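Local atomic coordinates of extracellular ligand-binding receptor (Desulfitobacterium hafniense, PDB entry 4Q6B), a protein that binds leucine and probably serves as the extracellular receptor that hands this amino acid to an ABC transporter for uptake. Residues S87-S92 with D110-Y116; A287-D291 with G323-H328; Q313-D317 with F330-G334. One frame throughout, in Å; residues are numbered along the deposited sequence.

Interaction 1 (S87-S92 with D110-Y116)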
loop_
_atom_site.group_PDB
_atom_site.type_symbol
_atom_site.label_atom_id
_atom_site.label_comp_id
_atom_site.label_asym_id
_atom_site.label_seq_id
_atom_site.Cartn_x
_atom_site.Cartn_y
_atom_site.Cartn_z
ATOM N N SER A 87 -2.041 -1.248 12.069
ATOM C CA SER A 87 -1.382 -2.535 11.825
ATOM C C SER A 87 -0.168 -2.770 12.734
ATOM O O SER A 87 0.065 -3.902 13.189
ATOM C CB SER A 87 -0.933 -2.643 10.355
ATOM O OG SER A 87 -2.039 -2.766 9.490
ATOM N N ILE A 88 0.641 -1.745 12.966
ATOM C CA ILE A 88 1.844 -1.956 13.772
ATOM C C ILE A 88 1.524 -2.465 15.206
ATOM O O ILE A 88 2.021 -3.522 15.619
ATOM C CB ILE A 88 2.731 -0.685 13.761
ATOM C CG1 ILE A 88 3.269 -0.463 12.329
ATOM C CG2 ILE A 88 3.839 -0.761 14.804
ATOM C CD1 ILE A 88 3.875 0.959 12.207
ATOM N N PRO A 89 0.656 -1.770 15.944
ATOM C CA PRO A 89 0.370 -2.382 17.263
ATOM C C PRO A 89 -0.500 -3.646 17.178
ATOM O O PRO A 89 -0.295 -4.579 17.993
ATOM C CB PRO A 89 -0.363 -1.274 18.029
ATOM C CG PRO A 89 -0.818 -0.320 17.010
ATOM C CD PRO A 89 0.118 -0.398 15.819
ATOM N N ALA A 90 -1.444 -3.701 16.231
ATOM C CA ALA A 90 -2.277 -4.911 16.126
ATOM C C ALA A 90 -1.414 -6.142 15.801
ATOM O O ALA A 90 -1.675 -7.223 16.299
ATOM C CB ALA A 90 -3.363 -4.763 15.043
ATOM N N ALA A 91 -0.382 -5.953 14.978
ATOM C CA ALA A 91 0.567 -7.033 14.661
ATOM C C ALA A 91 1.192 -7.651 15.904
ATOM O O ALA A 91 1.586 -8.850 15.857
ATOM C CB ALA A 91 1.696 -6.486 13.771
ATOM N N SER A 92 1.301 -6.906 17.011
ATOM C CA SER A 92 1.894 -7.500 18.222
ATOM C C SER A 92 0.964 -8.594 18.757
ATOM O O SER A 92 1.420 -9.634 19.231
ATOM C CB SER A 92 2.139 -6.430 19.296
ATOM O OG SER A 92 2.679 -7.057 20.493
ATOM N N ASP A 110 8.325 0.606 9.596
ATOM C CA ASP A 110 8.394 0.156 10.969
ATOM C C ASP A 110 7.610 -1.163 11.219
ATOM O O ASP A 110 7.828 -1.852 12.243
ATOM C CB ASP A 110 7.865 1.276 11.872
ATOM C CG ASP A 110 8.099 0.994 13.322
ATOM O OD1 ASP A 110 9.289 0.822 13.729
ATOM O OD2 ASP A 110 7.101 0.922 14.064
ATOM N N LEU A 111 6.672 -1.486 10.329
ATOM C CA LEU A 111 5.860 -2.686 10.504
ATOM C C LEU A 111 6.758 -3.905 10.635
ATOM O O LEU A 111 6.472 -4.831 11.421
ATOM C CB LEU A 111 4.860 -2.827 9.350
ATOM C CG LEU A 111 3.990 -4.084 9.446
ATOM C CD1 LEU A 111 3.106 -3.993 10.673
ATOM C CD2 LEU A 111 3.155 -4.230 8.145
ATOM N N THR A 112 7.880 -3.906 9.901
ATOM C CA THR A 112 8.713 -5.122 9.861
ATOM C C THR A 112 10.004 -4.936 10.643
ATOM O O THR A 112 10.973 -5.688 10.472
ATOM C CB THR A 112 9.006 -5.537 8.393
ATOM O OG1 THR A 112 9.500 -4.406 7.678
ATOM C CG2 THR A 112 7.733 -5.988 7.720
ATOM N N ASP A 113 9.979 -3.955 11.550
ATOM C CA ASP A 113 11.133 -3.613 12.362
ATOM C C ASP A 113 10.905 -3.955 13.822
ATOM O O ASP A 113 11.504 -3.344 14.702
ATOM C CB ASP A 113 11.432 -2.094 12.265
ATOM C CG ASP A 113 12.128 -1.706 10.978
ATOM O OD1 ASP A 113 12.538 -2.594 10.180
ATOM O OD2 ASP A 113 12.267 -0.481 10.764
ATOM N N HIS A 114 10.035 -4.926 14.118
ATOM C CA HIS A 114 9.779 -5.278 15.524
ATOM C C HIS A 114 10.089 -6.751 15.835
ATOM O O HIS A 114 9.698 -7.257 16.890
ATOM C CB HIS A 114 8.290 -5.045 15.841
ATOM C CG HIS A 114 7.928 -3.600 15.961
ATOM N ND1 HIS A 114 8.098 -2.891 17.125
ATOM C CD2 HIS A 114 7.420 -2.726 15.060
ATOM C CE1 HIS A 114 7.721 -1.639 16.944
ATOM N NE2 HIS A 114 7.304 -1.508 15.700
ATOM N N GLY A 115 10.756 -7.439 14.888
ATOM C CA GLY A 115 11.084 -8.846 15.099
ATOM C C GLY A 115 9.896 -9.790 14.999
ATOM O O GLY A 115 10.011 -10.963 15.399
ATOM N N TYR A 116 8.767 -9.336 14.438
ATOM C CA TYR A 116 7.635 -10.248 14.336
ATOM C C TYR A 116 7.937 -11.331 13.304
ATOM O O TYR A 116 8.654 -11.081 12.306
ATOM C CB TYR A 116 6.429 -9.498 13.792
ATOM C CG TYR A 116 5.911 -8.324 14.574
ATOM C CD1 TYR A 116 5.923 -8.321 15.954
ATOM C CD2 TYR A 116 5.373 -7.224 13.904
ATOM C CE1 TYR A 116 5.379 -7.199 16.693
ATOM C CE2 TYR A 116 4.872 -6.133 14.596
ATOM C CZ TYR A 116 4.853 -6.131 15.973
ATOM O OH TYR A 116 4.289 -5.009 16.612
#

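Interaction 2 (A287-D291 with G323-H328)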
loop_
_atom_site.group_PDB
_atom_site.type_symbol
_atom_site.label_atom_id
_atom_site.label_comp_id
_atom_site.label_asym_id
_atom_site.label_seq_id
_atom_site.Cartn_x
_atom_site.Cartn_y
_atom_site.Cartn_z
ATOM N N ALA A 287 -6.999 -5.136 -6.107
ATOM C CA ALA A 287 -5.923 -6.036 -6.577
ATOM C C ALA A 287 -5.070 -6.623 -5.437
ATOM O O ALA A 287 -4.758 -7.818 -5.434
ATOM C CB ALA A 287 -5.027 -5.295 -7.616
ATOM N N ALA A 288 -4.693 -5.791 -4.479
ATOM C CA ALA A 288 -3.939 -6.240 -3.297
ATOM C C ALA A 288 -4.760 -7.215 -2.438
ATOM O O ALA A 288 -4.240 -8.229 -1.956
ATOM C CB ALA A 288 -3.488 -5.020 -2.487
ATOM N N GLY A 289 -6.046 -6.914 -2.251
ATOM C CA GLY A 289 -6.947 -7.848 -1.556
ATOM C C GLY A 289 -7.070 -9.184 -2.268
ATOM O O GLY A 289 -7.056 -10.261 -1.632
ATOM N N TYR A 290 -7.226 -9.150 -3.593
ATOM C CA TYR A 290 -7.338 -10.353 -4.387
ATOM C C TYR A 290 -6.054 -11.188 -4.237
ATOM O O TYR A 290 -6.114 -12.405 -3.921
ATOM C CB TYR A 290 -7.649 -9.974 -5.858
ATOM C CG TYR A 290 -7.851 -11.172 -6.773
ATOM C CD1 TYR A 290 -6.768 -11.820 -7.368
ATOM C CD2 TYR A 290 -9.123 -11.642 -7.046
ATOM C CE1 TYR A 290 -6.961 -12.906 -8.240
ATOM C CE2 TYR A 290 -9.335 -12.729 -7.875
ATOM C CZ TYR A 290 -8.246 -13.370 -8.474
ATOM O OH TYR A 290 -8.475 -14.446 -9.309
ATOM N N ASP A 291 -4.894 -10.564 -4.428
ATOM C CA ASP A 291 -3.660 -11.338 -4.310
ATOM C C ASP A 291 -3.484 -11.872 -2.876
ATOM O O ASP A 291 -2.939 -13.011 -2.711
ATOM C CB ASP A 291 -2.415 -10.521 -4.701
ATOM C CG ASP A 291 -2.126 -10.568 -6.207
ATOM O OD1 ASP A 291 -2.825 -11.270 -6.984
ATOM O OD2 ASP A 291 -1.179 -9.867 -6.617
ATOM N N GLY A 323 1.280 -13.043 -8.997
ATOM C CA GLY A 323 -0.061 -12.572 -8.677
ATOM C C GLY A 323 -0.501 -11.547 -9.716
ATOM O O GLY A 323 0.223 -11.278 -10.668
ATOM N N VAL A 324 -1.661 -10.930 -9.490
ATOM C CA VAL A 324 -2.140 -9.929 -10.439
ATOM C C VAL A 324 -1.343 -8.646 -10.350
ATOM O O VAL A 324 -1.292 -7.868 -11.302
ATOM C CB VAL A 324 -3.646 -9.633 -10.231
ATOM C CG1 VAL A 324 -4.425 -10.950 -10.186
ATOM C CG2 VAL A 324 -3.894 -8.781 -8.973
HETATM N N MSE A 325 -0.704 -8.436 -9.201
HETATM C CA MSE A 325 0.101 -7.212 -9.014
HETATM C C MSE A 325 1.488 -7.348 -9.657
HETATM O O MSE A 325 2.196 -6.349 -9.825
HETATM C CB MSE A 325 0.265 -6.961 -7.529
HETATM C CG MSE A 325 -1.015 -6.520 -6.884
HETATM SE SE MSE A 325 -0.705 -6.328 -4.957
HETATM C CE MSE A 325 0.895 -5.152 -5.015
ATOM N N GLY A 326 1.894 -8.574 -9.967
ATOM C CA GLY A 326 3.283 -8.849 -10.340
ATOM C C GLY A 326 3.877 -9.984 -9.481
ATOM O O GLY A 326 3.148 -10.814 -8.905
HETATM N N MSE A 327 5.199 -10.020 -9.374
HETATM C CA MSE A 327 5.790 -11.090 -8.607
HETATM C C MSE A 327 5.974 -10.717 -7.157
HETATM O O MSE A 327 6.572 -9.675 -6.841
HETATM C CB MSE A 327 7.100 -11.576 -9.214
HETATM C CG MSE A 327 7.632 -12.753 -8.443
HETATM SE SE MSE A 327 8.958 -12.178 -7.154
HETATM C CE MSE A 327 10.473 -12.499 -8.310
ATOM N N HIS A 328 5.440 -11.573 -6.288
ATOM C CA HIS A 328 5.506 -11.394 -4.834
ATOM C C HIS A 328 6.616 -12.265 -4.270
ATOM O O HIS A 328 6.859 -13.344 -4.771
ATOM C CB HIS A 328 4.183 -11.837 -4.193
ATOM C CG HIS A 328 3.020 -10.915 -4.473
ATOM N ND1 HIS A 328 2.753 -9.786 -3.716
ATOM C CD2 HIS A 328 2.041 -10.972 -5.410
ATOM C CE1 HIS A 328 1.664 -9.190 -4.179
ATOM N NE2 HIS A 328 1.216 -9.890 -5.207
#

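Interaction 3 (Q313-D317 with F330-G334)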
loop_
_atom_site.group_PDB
_atom_site.type_symbol
_atom_site.label_atom_id
_atom_site.label_comp_id
_atom_site.label_asym_id
_atom_site.label_seq_id
_atom_site.Cartn_x
_atom_site.Cartn_y
_atom_site.Cartn_z
ATOM N N GLN A 313 5.686 -19.658 8.020
ATOM C CA GLN A 313 6.777 -20.324 7.322
ATOM C C GLN A 313 6.313 -20.813 5.960
ATOM O O GLN A 313 7.070 -20.798 5.016
ATOM C CB GLN A 313 7.437 -21.436 8.151
ATOM C CG GLN A 313 8.777 -21.935 7.605
ATOM C CD GLN A 313 9.822 -20.835 7.431
ATOM O OE1 GLN A 313 10.109 -20.089 8.348
ATOM N NE2 GLN A 313 10.377 -20.731 6.238
ATOM N N GLY A 314 5.065 -21.253 5.866
ATOM C CA GLY A 314 4.552 -21.693 4.579
ATOM C C GLY A 314 4.489 -20.549 3.580
ATOM O O GLY A 314 4.751 -20.757 2.397
ATOM N N LEU A 315 4.151 -19.345 4.046
ATOM C CA LEU A 315 4.175 -18.174 3.143
ATOM C C LEU A 315 5.569 -17.846 2.633
ATOM O O LEU A 315 5.771 -17.522 1.431
ATOM C CB LEU A 315 3.584 -16.929 3.821
ATOM C CG LEU A 315 2.058 -16.883 3.928
ATOM C CD1 LEU A 315 1.699 -15.737 4.844
ATOM C CD2 LEU A 315 1.391 -16.717 2.572
ATOM N N ARG A 316 6.554 -17.937 3.520
ATOM C CA ARG A 316 7.937 -17.743 3.113
ATOM C C ARG A 316 8.422 -18.834 2.148
ATOM O O ARG A 316 9.144 -18.554 1.189
ATOM C CB ARG A 316 8.834 -17.664 4.356
ATOM C CG ARG A 316 8.597 -16.333 5.128
ATOM C CD ARG A 316 9.553 -16.180 6.298
ATOM N NE ARG A 316 9.315 -14.853 6.849
ATOM C CZ ARG A 316 8.548 -14.591 7.900
ATOM N NH1 ARG A 316 7.983 -15.572 8.608
ATOM N NH2 ARG A 316 8.382 -13.320 8.261
ATOM N N ASP A 317 7.940 -20.046 2.350
ATOM C CA ASP A 317 8.330 -21.192 1.533
ATOM C C ASP A 317 7.810 -21.077 0.104
ATOM O O ASP A 317 8.331 -21.769 -0.790
ATOM C CB ASP A 317 7.818 -22.490 2.162
ATOM C CG ASP A 317 8.689 -22.971 3.330
ATOM O OD1 ASP A 317 8.235 -23.869 4.082
ATOM O OD2 ASP A 317 9.826 -22.458 3.488
ATOM N N PHE A 330 8.186 -12.956 -0.092
ATOM C CA PHE A 330 8.330 -12.479 1.298
ATOM C C PHE A 330 9.719 -12.750 1.804
ATOM O O PHE A 330 10.272 -13.827 1.565
ATOM C CB PHE A 330 7.336 -13.169 2.209
ATOM C CG PHE A 330 5.948 -12.869 1.879
ATOM C CD1 PHE A 330 5.488 -11.568 1.943
ATOM C CD2 PHE A 330 5.071 -13.890 1.560
ATOM C CE1 PHE A 330 4.186 -11.281 1.650
ATOM C CE2 PHE A 330 3.744 -13.592 1.297
ATOM C CZ PHE A 330 3.320 -12.272 1.347
ATOM N N ASP A 331 10.311 -11.769 2.487
ATOM C CA ASP A 331 11.599 -12.003 3.120
ATOM C C ASP A 331 11.451 -12.445 4.587
ATOM O O ASP A 331 10.327 -12.699 5.063
ATOM C CB ASP A 331 12.579 -10.823 2.929
ATOM C CG ASP A 331 12.221 -9.572 3.756
ATOM O OD1 ASP A 331 11.314 -9.614 4.601
ATOM O OD2 ASP A 331 12.889 -8.531 3.568
ATOM N N GLY A 332 12.582 -12.551 5.285
ATOM C CA GLY A 332 12.602 -13.074 6.637
ATOM C C GLY A 332 11.878 -12.169 7.631
ATOM O O GLY A 332 11.516 -12.602 8.741
ATOM N N ARG A 333 11.668 -10.921 7.239
ATOM C CA ARG A 333 11.023 -9.966 8.130
ATOM C C ARG A 333 9.576 -9.745 7.768
ATOM O O ARG A 333 8.855 -9.062 8.491
ATOM C CB ARG A 333 11.794 -8.653 8.118
ATOM C CG ARG A 333 13.277 -8.885 8.287
ATOM C CD ARG A 333 13.982 -7.579 8.517
ATOM N NE ARG A 333 13.233 -6.508 7.876
ATOM C CZ ARG A 333 13.154 -5.271 8.352
ATOM N NH1 ARG A 333 13.791 -4.946 9.472
ATOM N NH2 ARG A 333 12.432 -4.366 7.709
ATOM N N GLY A 334 9.132 -10.332 6.654
ATOM C CA GLY A 334 7.759 -10.168 6.242
ATOM C C GLY A 334 7.519 -9.081 5.215
ATOM O O GLY A 334 6.371 -8.949 4.786
HETATM O O HOH W 1 7.320 -15.888 -0.430
HETATM O O HOH W 2 10.246 -16.141 0.256
#

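Interaction 1 (S87-S92 with D110-Y116)
Y116 and A91 make the tight end of this contact: CB of A91 lies 3.3 Å from CE2 of Y116, a short approach for two carbons. The backbone carbonyl of A91 stands over one face of the phenol ring, and CB of H114 covers the opposite face toward the rim. From this slot the phenol hydroxyl donates to the backbone oxygen of I88, with OH to O at 2.9 Å and a C=O...OH angle of 150°. The helix is kinked at P89, whose nitrogen makes no bond to the preceding turn, while the amide of S92 turns to O of P89. The helix, 84-97, is the crossover of a beta-alpha-beta unit in the parallel sheet of a periplasmic binding protein lobe, joining neighbouring strands 75-79 and 101-103. An alanine in place of Y116 would probably leave the I88 carbonyl without this donor and open a gap beside A91. Further along, I88 and L111 interlock through CG1 and CD1 at 3.9 Å. L111 reaches across with CG anti to its amide nitrogen (chi1 179°), and also touches V119 of strand 119-121, as A91 does. The solvent side is thinner: H114 is exposed, D110 partly so, little of either is covered, and H114 brings NE2 3.7 Å from CG2 of I88. That same NE2 donates to OD2 of D110 at 2.9 Å, from above the carboxylate plane.

Interaction 2 (A287-D291 with G323-H328)
The carboxylate of D291 is gripped by three N-H groups of the facing segment. OD1 takes the amide of V324 on its syn lone pair, N to O 2.8 Å, with an N-H...O angle of 164°. OD2 accepts twice, from the amide N of M325 at 3.0 Å and from NE2 of H328 at 2.8 Å, and these two donors come from opposite faces of the carboxylate plane. The imidazole presents its edge, OD2 lying in the ring plane, while the ring and carboxylate planes stand 81° apart. This grip fastens helix 284-301 to a beta hairpin, strands 321-323 and 326-328, whose two-residue turn is V324 and M325; G323 N bonds to O of G326 across it. Two consecutive turn amides thus point at one side chain. A beta carbon at G323 would point toward the helix and clash with OD2 of D291; OD1 of D291 already lies 3.5 Å from CA of G323.

Around this polar centre lies an apolar shell. CG2 of V324 meets CB of A287 at 3.9 Å, and CG1 lies 3.7 Å from CE1 of the Y290 ring. The chain of the selenomethionine M325 runs straight through chi2 (177°), which carries SE to 3.6 Å from CA of A288. In the second shell, D336 binds ND1 of H328; with a carboxylate at each ring nitrogen, the imidazole is probably biased toward the doubly protonated form. F270 packs on A287 and V324, and F257 on A288 and M325.

Interaction 3 (Q313-D317 with F330-G334)
R316 supplies the direct hydrogen bond between the helix and the loop: its NE donates to O of D331 at 3.0 Å with an N-H...O angle of 163°, and the oxygen lies in the guanidinium plane. The side chain reaches that far because it is extended from CG to NE (chi2 -175°, chi3 175°). The acceptor is doubly used, since G334 N also donates to D331 O, at 3.1 Å and from the opposite face of the carbonyl plane. Beyond NE, the NH2 corner passes close to the backbone of G332 to G334 without bonding to G332 O, where the angle is poor, or to G334 N, itself a donor. NH1 is occupied by the carbonyl of I117, so the guanidinium spans two backbone segments.

Two waters form a second, indirect set of links. One is bound to O of L315 and to N of F330, its distance to the latter being 3.1 Å. The other lies 2.8 Å from O of R316 and 2.7 Å from O of F330.

The apolar part is small. CB and CD2 of L315 lie against the CD2 and CE2 side of the F330 ring, CB to CD2 4.1 Å, and O of L315 lies at the ring edge. F120 of strand 119-121 stacks edge-to-face with F330, and L296 and A299 of helix 284-301 touch L315.

Within the loop, R333 N donates to OD1 of D331 at 3.0 Å, which makes an Asx turn, nested in the type I beta turn from D331 to G334. This turn shapes the loop between strands 326-328 and 341-347, which R316 ties to helix 311-317.

In the fold
Interaction 1 closes before the other two open; interactions 2 and 3 then alternate, in the order 287-291, 313-317, 323-328, 330-334. Their centres lie about 22 Å (1-2), 15 Å (1-3) and 16 Å (2-3) apart. Interactions 1 and 3 touch where CG2 of T112 lies 4.0 Å from C of G334 and, in the given one of two R333 conformers, through a salt bridge to D113; both border strand 119-121. Interactions 2 and 3 are joined by sequence and by helix 284-301. The late chain up to 330-334 packs on the lobe of the five-stranded sheet, before strands 341-347 and 350-353 join the other. Helices 84-97 and 284-301 carry leucine-pocket residues S84 and Y285.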